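Gram-negative insecticidal protein (Chromobacterium piscinae, PDB 6FBM) is an insecticidal toxin of the MACPF family that, like its pore-forming relatives, probably acts by attacking membranes of target insect cells. Local coordinates at residues L28-P32 against T271-F275; S122-H128 against G179-A185; T239-P243 against S265-T271; M245-I249 against A258-W262. The contacts are given in a common frame with arbitrary orientation. Numbering follows the deposited sequence.

Interaction 1 of 4, residues L28-P32 against T271-F275; sequences LYASP and TLMDF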
loop_
_atom_site.group_PDB
_atom_site.type_symbol
_atom_site.label_atom_id
_atom_site.label_comp_id
_atom_site.label_asym_id
_atom_site.label_seq_id
_atom_site.Cartn_x
_atom_site.Cartn_y
_atom_site.Cartn_z
ATOM N N LEU A 28 16.282 -30.332 9.107
ATOM C CA LEU A 28 15.359 -30.531 7.987
ATOM C C LEU A 28 16.138 -30.662 6.688
ATOM O O LEU A 28 17.309 -30.307 6.624
ATOM C CB LEU A 28 14.363 -29.381 7.880
ATOM C CG LEU A 28 13.568 -29.019 9.139
ATOM C CD1 LEU A 28 12.654 -27.858 8.781
ATOM C CD2 LEU A 28 12.768 -30.197 9.723
ATOM N N TYR A 29 15.487 -31.205 5.666
ATOM C CA TYR A 29 16.082 -31.313 4.348
ATOM C C TYR A 29 16.017 -29.923 3.694
ATOM O O TYR A 29 14.970 -29.343 3.576
ATOM C CB TYR A 29 15.353 -32.352 3.492
ATOM C CG TYR A 29 15.848 -32.447 2.065
ATOM C CD1 TYR A 29 16.892 -33.292 1.725
ATOM C CD2 TYR A 29 15.272 -31.669 1.051
ATOM C CE1 TYR A 29 17.352 -33.372 0.417
ATOM C CE2 TYR A 29 15.736 -31.730 -0.251
ATOM C CZ TYR A 29 16.762 -32.587 -0.574
ATOM O OH TYR A 29 17.229 -32.675 -1.873
ATOM N N ALA A 30 17.182 -29.429 3.295
ATOM C CA ALA A 30 17.326 -28.210 2.499
ATOM C C ALA A 30 16.291 -27.150 2.845
ATOM O O ALA A 30 15.412 -26.811 2.045
ATOM C CB ALA A 30 17.293 -28.532 1.014
ATOM N N SER A 31 16.409 -26.662 4.073
ATOM C CA SER A 31 15.541 -25.615 4.573
ATOM C C SER A 31 16.386 -24.562 5.271
ATOM O O SER A 31 17.359 -24.903 5.936
ATOM C CB SER A 31 14.542 -26.182 5.576
ATOM O OG SER A 31 13.889 -25.144 6.248
ATOM N N PRO A 32 15.980 -23.284 5.166
ATOM C CA PRO A 32 16.614 -22.229 5.967
ATOM C C PRO A 32 16.466 -22.428 7.469
ATOM O O PRO A 32 17.276 -21.923 8.226
ATOM C CB PRO A 32 15.849 -20.961 5.528
ATOM C CG PRO A 32 15.282 -21.293 4.191
ATOM C CD PRO A 32 14.957 -22.737 4.258
ATOM N N THR A 271 13.542 -19.173 -1.373
ATOM C CA THR A 271 14.575 -19.498 -0.394
ATOM C C THR A 271 15.350 -20.706 -0.864
ATOM O O THR A 271 15.001 -21.329 -1.846
ATOM C CB THR A 271 14.022 -19.838 1.005
ATOM O OG1 THR A 271 13.276 -21.062 0.934
ATOM C CG2 THR A 271 13.101 -18.729 1.510
ATOM N N LEU A 272 16.437 -21.005 -0.171
ATOM C CA LEU A 272 17.126 -22.253 -0.306
ATOM C C LEU A 272 16.050 -23.286 -0.074
ATOM O O LEU A 272 15.303 -23.184 0.871
ATOM C CB LEU A 272 18.241 -22.361 0.735
ATOM C CG LEU A 272 18.947 -23.708 0.917
ATOM C CD1 LEU A 272 20.385 -23.479 1.393
ATOM C CD2 LEU A 272 18.272 -24.574 1.935
ATOM N N MET A 273 15.950 -24.247 -0.974
ATOM C CA MET A 273 14.972 -25.304 -0.856
ATOM C C MET A 273 15.391 -26.649 -1.430
ATOM O O MET A 273 14.574 -27.574 -1.415
ATOM C CB MET A 273 13.643 -24.871 -1.485
ATOM C CG MET A 273 13.726 -24.213 -2.850
ATOM S SD MET A 273 14.281 -25.193 -4.260
ATOM C CE MET A 273 12.933 -26.327 -4.382
ATOM N N ASP A 274 16.612 -26.795 -1.931
ATOM C CA ASP A 274 17.043 -28.080 -2.431
ATOM C C ASP A 274 18.549 -28.155 -2.480
ATOM O O ASP A 274 19.252 -27.134 -2.569
ATOM C CB ASP A 274 16.454 -28.346 -3.823
ATOM C CG ASP A 274 16.194 -29.839 -4.108
ATOM O OD1 ASP A 274 16.385 -30.688 -3.210
ATOM O OD2 ASP A 274 15.780 -30.129 -5.266
ATOM N N PHE A 275 19.040 -29.386 -2.413
ATOM C CA PHE A 275 20.448 -29.683 -2.399
ATOM C C PHE A 275 20.767 -30.536 -3.601
ATOM O O PHE A 275 19.920 -31.341 -4.047
ATOM C CB PHE A 275 20.781 -30.497 -1.171
ATOM C CG PHE A 275 20.746 -29.744 0.113
ATOM C CD1 PHE A 275 20.914 -28.369 0.176
ATOM C CD2 PHE A 275 20.639 -30.449 1.301
ATOM C CE1 PHE A 275 20.943 -27.723 1.388
ATOM C CE2 PHE A 275 20.660 -29.811 2.513
ATOM C CZ PHE A 275 20.818 -28.443 2.556
#

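Interaction 2 of 4, residues S122-H128 against G179-A185; sequences SSTREAH and GRLDYSA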
loop_
_atom_site.group_PDB
_atom_site.type_symbol
_atom_site.label_atom_id
_atom_site.label_comp_id
_atom_site.label_asym_id
_atom_site.label_seq_id
_atom_site.Cartn_x
_atom_site.Cartn_y
_atom_site.Cartn_z
ATOM N N SER A 122 6.681 -42.399 2.079
ATOM C CA SER A 122 7.001 -41.744 0.814
ATOM C C SER A 122 7.178 -40.258 1.037
ATOM O O SER A 122 6.401 -39.620 1.760
ATOM C CB SER A 122 5.916 -41.990 -0.233
ATOM O OG SER A 122 4.636 -41.558 0.224
ATOM N N SER A 123 8.203 -39.699 0.395
ATOM C CA SER A 123 8.344 -38.257 0.247
ATOM C C SER A 123 8.309 -37.964 -1.230
ATOM O O SER A 123 9.200 -38.391 -1.967
ATOM C CB SER A 123 9.654 -37.785 0.859
ATOM O OG SER A 123 9.981 -36.457 0.450
ATOM N N THR A 124 7.280 -37.252 -1.674
ATOM C CA THR A 124 7.173 -36.852 -3.054
ATOM C C THR A 124 7.403 -35.344 -3.074
ATOM O O THR A 124 6.562 -34.592 -2.586
ATOM C CB THR A 124 5.809 -37.243 -3.600
ATOM O OG1 THR A 124 5.722 -38.671 -3.648
ATOM C CG2 THR A 124 5.613 -36.697 -4.989
ATOM N N ARG A 125 8.547 -34.932 -3.643
ATOM C CA ARG A 125 9.004 -33.542 -3.600
ATOM C C ARG A 125 9.052 -32.945 -4.988
ATOM O O ARG A 125 9.603 -33.527 -5.927
ATOM C CB ARG A 125 10.384 -33.411 -2.960
ATOM C CG ARG A 125 10.525 -34.135 -1.630
ATOM C CD ARG A 125 11.759 -33.698 -0.829
ATOM N NE ARG A 125 13.004 -34.109 -1.472
ATOM C CZ ARG A 125 13.478 -35.358 -1.451
ATOM N NH1 ARG A 125 12.835 -36.362 -0.802
ATOM N NH2 ARG A 125 14.609 -35.616 -2.101
ATOM N N GLU A 126 8.436 -31.778 -5.117
ATOM C CA GLU A 126 8.494 -31.040 -6.345
ATOM C C GLU A 126 9.200 -29.753 -6.030
ATOM O O GLU A 126 8.667 -28.898 -5.316
ATOM C CB GLU A 126 7.111 -30.786 -6.899
ATOM C CG GLU A 126 7.168 -30.150 -8.263
ATOM C CD GLU A 126 5.823 -29.954 -8.866
ATOM O OE1 GLU A 126 5.665 -30.461 -9.984
ATOM O OE2 GLU A 126 4.953 -29.305 -8.254
ATOM N N ALA A 127 10.396 -29.623 -6.573
ATOM C CA ALA A 127 11.258 -28.487 -6.295
ATOM C C ALA A 127 11.151 -27.520 -7.477
ATOM O O ALA A 127 11.433 -27.896 -8.626
ATOM C CB ALA A 127 12.691 -28.948 -6.092
ATOM N N HIS A 128 10.706 -26.289 -7.197
ATOM C CA HIS A 128 10.567 -25.270 -8.219
ATOM C C HIS A 128 11.804 -24.387 -8.135
ATOM O O HIS A 128 11.827 -23.419 -7.396
ATOM C CB HIS A 128 9.282 -24.500 -8.001
ATOM C CG HIS A 128 8.046 -25.321 -8.241
ATOM N ND1 HIS A 128 7.153 -25.038 -9.262
ATOM C CD2 HIS A 128 7.586 -26.441 -7.639
ATOM C CE1 HIS A 128 6.186 -25.941 -9.254
ATOM N NE2 HIS A 128 6.423 -26.798 -8.279
ATOM N N GLY A 179 10.985 -22.548 -4.489
ATOM C CA GLY A 179 10.116 -23.193 -3.501
ATOM C C GLY A 179 9.972 -24.649 -3.754
ATOM O O GLY A 179 10.040 -25.100 -4.889
ATOM N N ARG A 180 9.767 -25.398 -2.689
ATOM C CA ARG A 180 9.648 -26.856 -2.754
ATOM C C ARG A 180 8.373 -27.265 -2.057
ATOM O O ARG A 180 8.067 -26.715 -0.990
ATOM C CB ARG A 180 10.796 -27.486 -1.990
ATOM C CG ARG A 180 10.932 -28.979 -2.173
ATOM C CD ARG A 180 12.190 -29.517 -1.497
ATOM N NE ARG A 180 11.917 -29.875 -0.112
ATOM C CZ ARG A 180 12.510 -29.406 0.984
ATOM N NH1 ARG A 180 13.466 -28.493 0.961
ATOM N NH2 ARG A 180 12.128 -29.883 2.157
ATOM N N LEU A 181 7.661 -28.249 -2.604
ATOM C CA LEU A 181 6.588 -28.897 -1.862
ATOM C C LEU A 181 6.972 -30.331 -1.584
ATOM O O LEU A 181 7.480 -31.012 -2.466
ATOM C CB LEU A 181 5.292 -28.853 -2.649
ATOM C CG LEU A 181 4.706 -27.460 -2.872
ATOM C CD1 LEU A 181 3.387 -27.601 -3.603
ATOM C CD2 LEU A 181 4.514 -26.688 -1.573
ATOM N N ASP A 182 6.728 -30.760 -0.342
ATOM C CA ASP A 182 6.952 -32.119 0.128
ATOM C C ASP A 182 5.614 -32.730 0.436
ATOM O O ASP A 182 4.956 -32.343 1.399
ATOM C CB ASP A 182 7.745 -32.107 1.408
ATOM C CG ASP A 182 9.189 -31.738 1.186
ATOM O OD1 ASP A 182 9.584 -31.614 0.035
ATOM O OD2 ASP A 182 9.935 -31.538 2.163
ATOM N N TYR A 183 5.186 -33.675 -0.398
ATOM C CA TYR A 183 3.951 -34.403 -0.196
ATOM C C TYR A 183 4.389 -35.697 0.413
ATOM O O TYR A 183 4.872 -36.592 -0.285
ATOM C CB TYR A 183 3.288 -34.597 -1.551
ATOM C CG TYR A 183 1.924 -35.257 -1.561
ATOM C CD1 TYR A 183 0.802 -34.588 -1.114
ATOM C CD2 TYR A 183 1.760 -36.504 -2.120
ATOM C CE1 TYR A 183 -0.433 -35.193 -1.165
ATOM C CE2 TYR A 183 0.516 -37.096 -2.191
ATOM C CZ TYR A 183 -0.576 -36.438 -1.719
ATOM O OH TYR A 183 -1.799 -37.037 -1.796
ATOM N N SER A 184 4.266 -35.791 1.727
ATOM C CA SER A 184 4.786 -36.962 2.449
ATOM C C SER A 184 3.653 -37.856 2.943
ATOM O O SER A 184 2.653 -37.365 3.495
ATOM C CB SER A 184 5.696 -36.528 3.602
ATOM O OG SER A 184 4.955 -35.905 4.621
ATOM N N ALA A 185 3.814 -39.170 2.753
ATOM C CA ALA A 185 2.730 -40.104 3.064
ATOM C C ALA A 185 3.237 -41.291 3.850
ATOM O O ALA A 185 4.247 -41.933 3.475
ATOM C CB ALA A 185 2.010 -40.564 1.800
HETATM O O HOH W 1 4.364 -39.088 -1.092
#

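Interaction 3 of 4, residues T239-P243 against S265-T271; sequences TGGKP and SLLDYAT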
loop_
_atom_site.group_PDB
_atom_site.type_symbol
_atom_site.label_atom_id
_atom_site.label_comp_id
_atom_site.label_asym_id
_atom_site.label_seq_id
_atom_site.Cartn_x
_atom_site.Cartn_y
_atom_site.Cartn_z
ATOM N N THR A 239 8.762 -25.458 1.517
ATOM C CA THR A 239 9.984 -24.737 1.853
ATOM C C THR A 239 10.125 -23.673 0.797
ATOM O O THR A 239 10.322 -23.994 -0.367
ATOM C CB THR A 239 11.213 -25.651 1.850
ATOM O OG1 THR A 239 10.969 -26.730 2.730
ATOM C CG2 THR A 239 12.408 -24.923 2.344
ATOM N N GLY A 240 9.997 -22.417 1.218
ATOM C CA GLY A 240 10.012 -21.279 0.322
ATOM C C GLY A 240 8.619 -21.112 -0.239
ATOM O O GLY A 240 7.773 -21.966 -0.073
ATOM N N GLY A 241 8.385 -20.009 -0.915
ATOM C CA GLY A 241 7.051 -19.706 -1.426
ATOM C C GLY A 241 6.196 -19.003 -0.401
ATOM O O GLY A 241 6.575 -18.843 0.766
ATOM N N LYS A 242 5.055 -18.521 -0.866
ATOM C CA LYS A 242 4.097 -17.820 -0.004
ATOM C C LYS A 242 3.695 -18.739 1.161
ATOM O O LYS A 242 3.352 -19.909 0.926
ATOM C CB LYS A 242 2.862 -17.440 -0.795
ATOM C CG LYS A 242 1.926 -16.510 -0.073
ATOM C CD LYS A 242 0.768 -16.057 -0.922
ATOM C CE LYS A 242 0.157 -14.771 -0.308
ATOM N NZ LYS A 242 -1.331 -14.605 -0.247
ATOM N N PRO A 243 3.772 -18.236 2.408
ATOM C CA PRO A 243 3.463 -19.099 3.542
ATOM C C PRO A 243 1.963 -19.301 3.720
ATOM O O PRO A 243 1.163 -18.540 3.192
ATOM C CB PRO A 243 4.069 -18.344 4.734
ATOM C CG PRO A 243 3.994 -16.905 4.346
ATOM C CD PRO A 243 4.122 -16.868 2.838
ATOM N N SER A 265 3.968 -17.086 -6.783
ATOM C CA SER A 265 4.592 -16.320 -5.710
ATOM C C SER A 265 6.102 -16.574 -5.537
ATOM O O SER A 265 6.765 -15.847 -4.809
ATOM C CB SER A 265 3.925 -16.628 -4.358
ATOM O OG SER A 265 4.504 -17.774 -3.701
ATOM N N LEU A 266 6.651 -17.617 -6.155
ATOM C CA LEU A 266 7.987 -18.081 -5.791
ATOM C C LEU A 266 9.066 -17.040 -5.906
ATOM O O LEU A 266 9.950 -16.971 -5.056
ATOM C CB LEU A 266 8.375 -19.323 -6.587
ATOM C CG LEU A 266 7.534 -20.538 -6.236
ATOM C CD1 LEU A 266 7.919 -21.652 -7.168
ATOM C CD2 LEU A 266 7.697 -20.910 -4.783
ATOM N N LEU A 267 8.969 -16.170 -6.915
ATOM C CA LEU A 267 9.986 -15.141 -7.071
ATOM C C LEU A 267 10.104 -14.199 -5.902
ATOM O O LEU A 267 11.188 -13.708 -5.592
ATOM C CB LEU A 267 9.809 -14.366 -8.363
ATOM C CG LEU A 267 11.059 -13.563 -8.855
ATOM C CD1 LEU A 267 12.338 -14.383 -8.967
ATOM C CD2 LEU A 267 10.721 -12.927 -10.192
ATOM N N ASP A 268 9.007 -13.944 -5.241
ATOM C CA ASP A 268 8.960 -13.002 -4.127
ATOM C C ASP A 268 9.243 -13.706 -2.807
ATOM O O ASP A 268 9.560 -13.059 -1.806
ATOM C CB ASP A 268 7.596 -12.298 -4.047
ATOM C CG ASP A 268 7.156 -11.675 -5.379
ATOM O OD1 ASP A 268 7.941 -10.887 -5.875
ATOM O OD2 ASP A 268 6.070 -11.957 -5.935
ATOM N N TYR A 269 9.125 -15.029 -2.779
ATOM C CA TYR A 269 9.312 -15.780 -1.549
ATOM C C TYR A 269 10.368 -16.858 -1.653
ATOM O O TYR A 269 10.347 -17.796 -0.870
ATOM C CB TYR A 269 7.991 -16.431 -1.179
ATOM C CG TYR A 269 6.938 -15.452 -0.797
ATOM C CD1 TYR A 269 6.848 -15.015 0.521
ATOM C CD2 TYR A 269 6.022 -14.963 -1.727
ATOM C CE1 TYR A 269 5.853 -14.153 0.915
ATOM C CE2 TYR A 269 5.033 -14.075 -1.344
ATOM C CZ TYR A 269 4.940 -13.690 -0.018
ATOM O OH TYR A 269 3.941 -12.833 0.397
ATOM N N ALA A 270 11.270 -16.749 -2.629
ATOM C CA ALA A 270 12.259 -17.791 -2.874
ATOM C C ALA A 270 13.227 -17.927 -1.713
ATOM O O ALA A 270 13.621 -16.929 -1.131
ATOM C CB ALA A 270 13.024 -17.512 -4.150
ATOM N N THR A 271 13.542 -19.173 -1.373
ATOM C CA THR A 271 14.575 -19.498 -0.394
ATOM C C THR A 271 15.350 -20.706 -0.864
ATOM O O THR A 271 15.001 -21.329 -1.846
ATOM C CB THR A 271 14.022 -19.838 1.005
ATOM O OG1 THR A 271 13.276 -21.062 0.934
ATOM C CG2 THR A 271 13.101 -18.729 1.510
#

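Interaction 4 of 4, residues M245-I249 against A258-W262; sequences MTDRI and AFSQW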
loop_
_atom_site.group_PDB
_atom_site.type_symbol
_atom_site.label_atom_id
_atom_site.label_comp_id
_atom_site.label_asym_id
_atom_site.label_seq_id
_atom_site.Cartn_x
_atom_site.Cartn_y
_atom_site.Cartn_z
ATOM N N MET A 245 0.013 -21.666 2.572
ATOM C CA MET A 245 -0.715 -22.168 1.412
ATOM C C MET A 245 -0.931 -23.660 1.448
ATOM O O MET A 245 -1.760 -24.158 0.706
ATOM C CB MET A 245 0.016 -21.798 0.134
ATOM C CG MET A 245 0.205 -20.303 -0.040
ATOM S SD MET A 245 -1.394 -19.461 -0.157
ATOM C CE MET A 245 -1.755 -19.758 -1.853
ATOM N N THR A 246 -0.212 -24.389 2.295
ATOM C CA THR A 246 -0.220 -25.822 2.150
ATOM C C THR A 246 -1.542 -26.419 2.584
ATOM O O THR A 246 -1.984 -27.387 1.973
ATOM C CB THR A 246 0.955 -26.490 2.864
ATOM O OG1 THR A 246 0.905 -26.190 4.241
ATOM C CG2 THR A 246 2.286 -25.994 2.280
ATOM N N ASP A 247 -2.185 -25.843 3.605
ATOM C CA ASP A 247 -3.502 -26.328 4.055
ATOM C C ASP A 247 -4.558 -26.257 2.950
ATOM O O ASP A 247 -5.279 -27.231 2.719
ATOM C CB ASP A 247 -3.980 -25.676 5.361
ATOM C CG ASP A 247 -3.680 -26.578 6.595
ATOM O OD1 ASP A 247 -4.235 -27.702 6.641
ATOM O OD2 ASP A 247 -2.878 -26.225 7.503
ATOM N N ARG A 248 -4.616 -25.143 2.235
ATOM C CA ARG A 248 -5.534 -25.037 1.086
ATOM C C ARG A 248 -5.172 -25.991 -0.072
ATOM O O ARG A 248 -6.075 -26.523 -0.730
ATOM C CB ARG A 248 -5.597 -23.590 0.560
ATOM C CG ARG A 248 -6.766 -22.724 1.026
ATOM C CD ARG A 248 -7.073 -21.653 -0.036
ATOM N NE ARG A 248 -6.213 -20.459 0.097
ATOM C CZ ARG A 248 -5.795 -19.673 -0.899
ATOM N NH1 ARG A 248 -6.160 -19.884 -2.170
ATOM N NH2 ARG A 248 -5.042 -18.612 -0.598
ATOM N N ILE A 249 -3.880 -26.199 -0.342
ATOM C CA ILE A 249 -3.487 -27.106 -1.432
ATOM C C ILE A 249 -3.851 -28.528 -1.045
ATOM O O ILE A 249 -4.338 -29.279 -1.849
ATOM C CB ILE A 249 -1.971 -27.020 -1.760
ATOM C CG1 ILE A 249 -1.619 -25.642 -2.341
ATOM C CG2 ILE A 249 -1.573 -28.071 -2.782
ATOM C CD1 ILE A 249 -0.167 -25.263 -2.219
ATOM N N ALA A 258 -4.919 -22.528 -5.301
ATOM C CA ALA A 258 -4.007 -22.262 -4.184
ATOM C C ALA A 258 -2.575 -22.655 -4.548
ATOM O O ALA A 258 -1.636 -21.972 -4.190
ATOM C CB ALA A 258 -4.460 -22.975 -2.932
ATOM N N PHE A 259 -2.418 -23.755 -5.268
ATOM C CA PHE A 259 -1.103 -24.162 -5.713
ATOM C C PHE A 259 -0.544 -23.161 -6.725
ATOM O O PHE A 259 0.632 -22.795 -6.632
ATOM C CB PHE A 259 -1.118 -25.543 -6.296
ATOM C CG PHE A 259 0.150 -25.878 -7.047
ATOM C CD1 PHE A 259 1.278 -26.320 -6.357
ATOM C CD2 PHE A 259 0.201 -25.783 -8.459
ATOM C CE1 PHE A 259 2.408 -26.651 -7.037
ATOM C CE2 PHE A 259 1.346 -26.085 -9.133
ATOM C CZ PHE A 259 2.468 -26.514 -8.417
ATOM N N SER A 260 -1.354 -22.729 -7.699
ATOM C CA SER A 260 -0.879 -21.788 -8.710
ATOM C C SER A 260 -0.524 -20.437 -8.074
ATOM O O SER A 260 0.363 -19.748 -8.569
ATOM C CB SER A 260 -1.873 -21.598 -9.854
ATOM O OG SER A 260 -2.923 -20.824 -9.365
ATOM N N GLN A 261 -1.188 -20.068 -6.981
ATOM C CA GLN A 261 -0.793 -18.864 -6.247
ATOM C C GLN A 261 0.582 -19.013 -5.596
ATOM O O GLN A 261 1.380 -18.090 -5.625
ATOM C CB GLN A 261 -1.818 -18.501 -5.162
ATOM C CG GLN A 261 -3.028 -17.727 -5.634
ATOM C CD GLN A 261 -4.034 -17.523 -4.511
ATOM O OE1 GLN A 261 -3.675 -17.271 -3.364
ATOM N NE2 GLN A 261 -5.314 -17.602 -4.858
ATOM N N TRP A 262 0.826 -20.169 -4.984
ATOM C CA TRP A 262 2.124 -20.503 -4.404
ATOM C C TRP A 262 3.193 -20.537 -5.504
ATOM O O TRP A 262 4.226 -19.931 -5.364
ATOM C CB TRP A 262 2.037 -21.828 -3.633
ATOM C CG TRP A 262 3.314 -22.288 -3.063
ATOM C CD1 TRP A 262 3.797 -22.006 -1.821
ATOM C CD2 TRP A 262 4.263 -23.123 -3.691
ATOM N NE1 TRP A 262 5.010 -22.621 -1.643
ATOM C CE2 TRP A 262 5.317 -23.310 -2.782
ATOM C CE3 TRP A 262 4.330 -23.724 -4.938
ATOM C CZ2 TRP A 262 6.442 -24.070 -3.088
ATOM C CZ3 TRP A 262 5.469 -24.503 -5.249
ATOM C CH2 TRP A 262 6.498 -24.663 -4.323
#

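Interaction 1 of 4, residues L28-P32 against T271-F275
Y29 carries the strongest polar link of this contact: its OH donates a 2.5 Å hydrogen bond to OD1 of D274. The face of its ring also receives the edge of the F275 ring, with centroids 5.7 Å apart and planes at 55°. A30, held at positive phi, comes next and points straight at the strand. Its CB sits over the face of F275, 3.5 Å from the ring centroid and only 4° off the normal, in a CH-pi contact, and lies 4.2 Å from L272 CD2. The carbonyl O of A30 takes a CA-H...O contact from M273 CA at 3.3 Å. S31 points its CB away from the strand, and its OG is hydrogen-bonded to the N of E33. P32 finishes the segment, with CD 3.4 Å from L272 O and CG 3.7 Å from T271 CB. Strand 271-274 itself pairs with strand 170-177, where M273 and D274 form a classic beta bulge opposite A176. No N-H...O bond joins the two backbones of this contact. The D274 carboxylate takes the Y29 hydroxyl on OD1 and a salt bridge from K74 on OD2, so one acid links the loop to strand 64-78, while the aromatic and methyl groups exclude solvent.

Interaction 2 of 4, residues S122-H128 against G179-A185
The central beta sheet of the MACPF fold is bent and antiparallel, and these segments are neighbouring strands of it, 120-134 and 179-187, flanked by strands 64-78 and 232-239. They run antiparallel at 163°, with axes 4.5 Å apart. Four hydrogen-bonded pairs, S122 with A185, T124 with Y183, E126 with L181 and H128 with G179, each close a two-bond ring. The shortest bonds are Y183 N to T124 O and H128 N to G179 O, both 2.7 Å; the longest, G179 N to H128 O, is 3.1 Å. Between them lie the non-hydrogen-bonded pairs, whose side chains share one face. There R180 grips D182 in a salt bridge (NH2 to OD2, 2.7 Å), and CD of R125 packs 3.1 Å from D182 OD1. R125 NH1 turns instead to S123 OG at 3.1 Å and to D76. On the face of T124, L181 and Y183, helices 198-209 and 255-269 cover the sheet. A water there donates to Y183 O (2.7 Å) and also bonds S122 OG (2.8 Å) and T124 OG1 (2.9 Å), the latter held by Q75 too. Further along this face, E126 OE2, a partner of Y206, accepts a 2.9 Å hydrogen bond from H128 NE2.

Interaction 3 of 4, residues T239-P243 against S265-T271
The chain leaves strand 232-239 through two successive glycines, G240 and G241, both at phi near 85° and psi of 170°, and passes along the last, weakly bonded turn of helix 255-269. Two backbone amides fix the approach: G241 N donates to Y269 O at 3.0 Å, and K242 N donates to S265 OG, also at 3.0 Å, a hydroxyl that is bonded to W262 O as well. The glycines fit the conformation and the crowding alike. G240 CA lies 3.3 Å from T271 OG1, where a CB would clash, and G241 CA rests 3.6 Å from L266 CD2. Y269 supplies the main side-chain surface. Its ring lies flat beneath the backbone of K242, whose CA stands 3.8 Å from the ring centroid, 10° off the normal, in a CH-pi contact; P243 CD adds a 3.8 Å apolar contact to Y269 CE1. The side chain of K242 itself leads away from the helix. Y269 also packs on G45 of the second subunit, so this corner borders the subunit interface. A glycine pair leading from a core strand into a short helix joined to a longer one (246-250 and 255-269) is consistent with the helix-turn-helix element that packs against the bent sheet in MACPF/CDC proteins.

Interaction 4 of 4, residues M245-I249 against A258-W262
M245 curls its side chain over the start of segment 258-262, bringing its CE methyl to 3.2 Å from A258 O and 3.5 Å from Q261 OE1. All three of its chi angles are m, which folds the thioether back onto this turn, while its CB lies 4.3 Å from W262 CD1. One turn later I249 occupies the same groove. Its CG1 packs 3.9 Å from A258 CB and 4.0 Å from F259 CB, and its CD1 meets W262 CB at 4.3 Å. The small side chain of A258 fits this close approach: the CA atoms of I249 and A258 are 5.6 Å apart. Partly exposed R248 gives a weak 3.4 Å hydrogen bond from its NH2 to Q261 OE1, and R248 NH1 packs 3.6 Å from A258 CB. The contact thus closes a helical hairpin by apolar side chains, with that weak bond beside them. Within the fold, helices 246-250 and 255-269 lie together against the core sheet: I249 touches L236 of strand 232-239, F259 and W262 rest on L181 of strand 179-187, and W262 NE1 bonds G240 O in the loop that leads into the first helix.

Overall arrangement
All four contacts lie on the same side of the chain's centre, in the MACPF part. Interaction 1 spans the longest separation, and the other three fall between its two segments: interaction 2 comes first, then interaction 3, which itself encloses interaction 4. Interactions 1 and 3, whose centres lie about 12 Å apart, share T271, where helix 255-269 passes into strand 271-274. R180 joins interactions 1, 2 and 3, through NH1 to M273 O and its backbone N to T239 O. The centres of interactions 2 and 4 are about 13 Å apart, and W262 of interaction 4 packs on G179 and L181 of interaction 2. Together they bind the N-terminal loop, the bent sheet and the helical hairpin into one body.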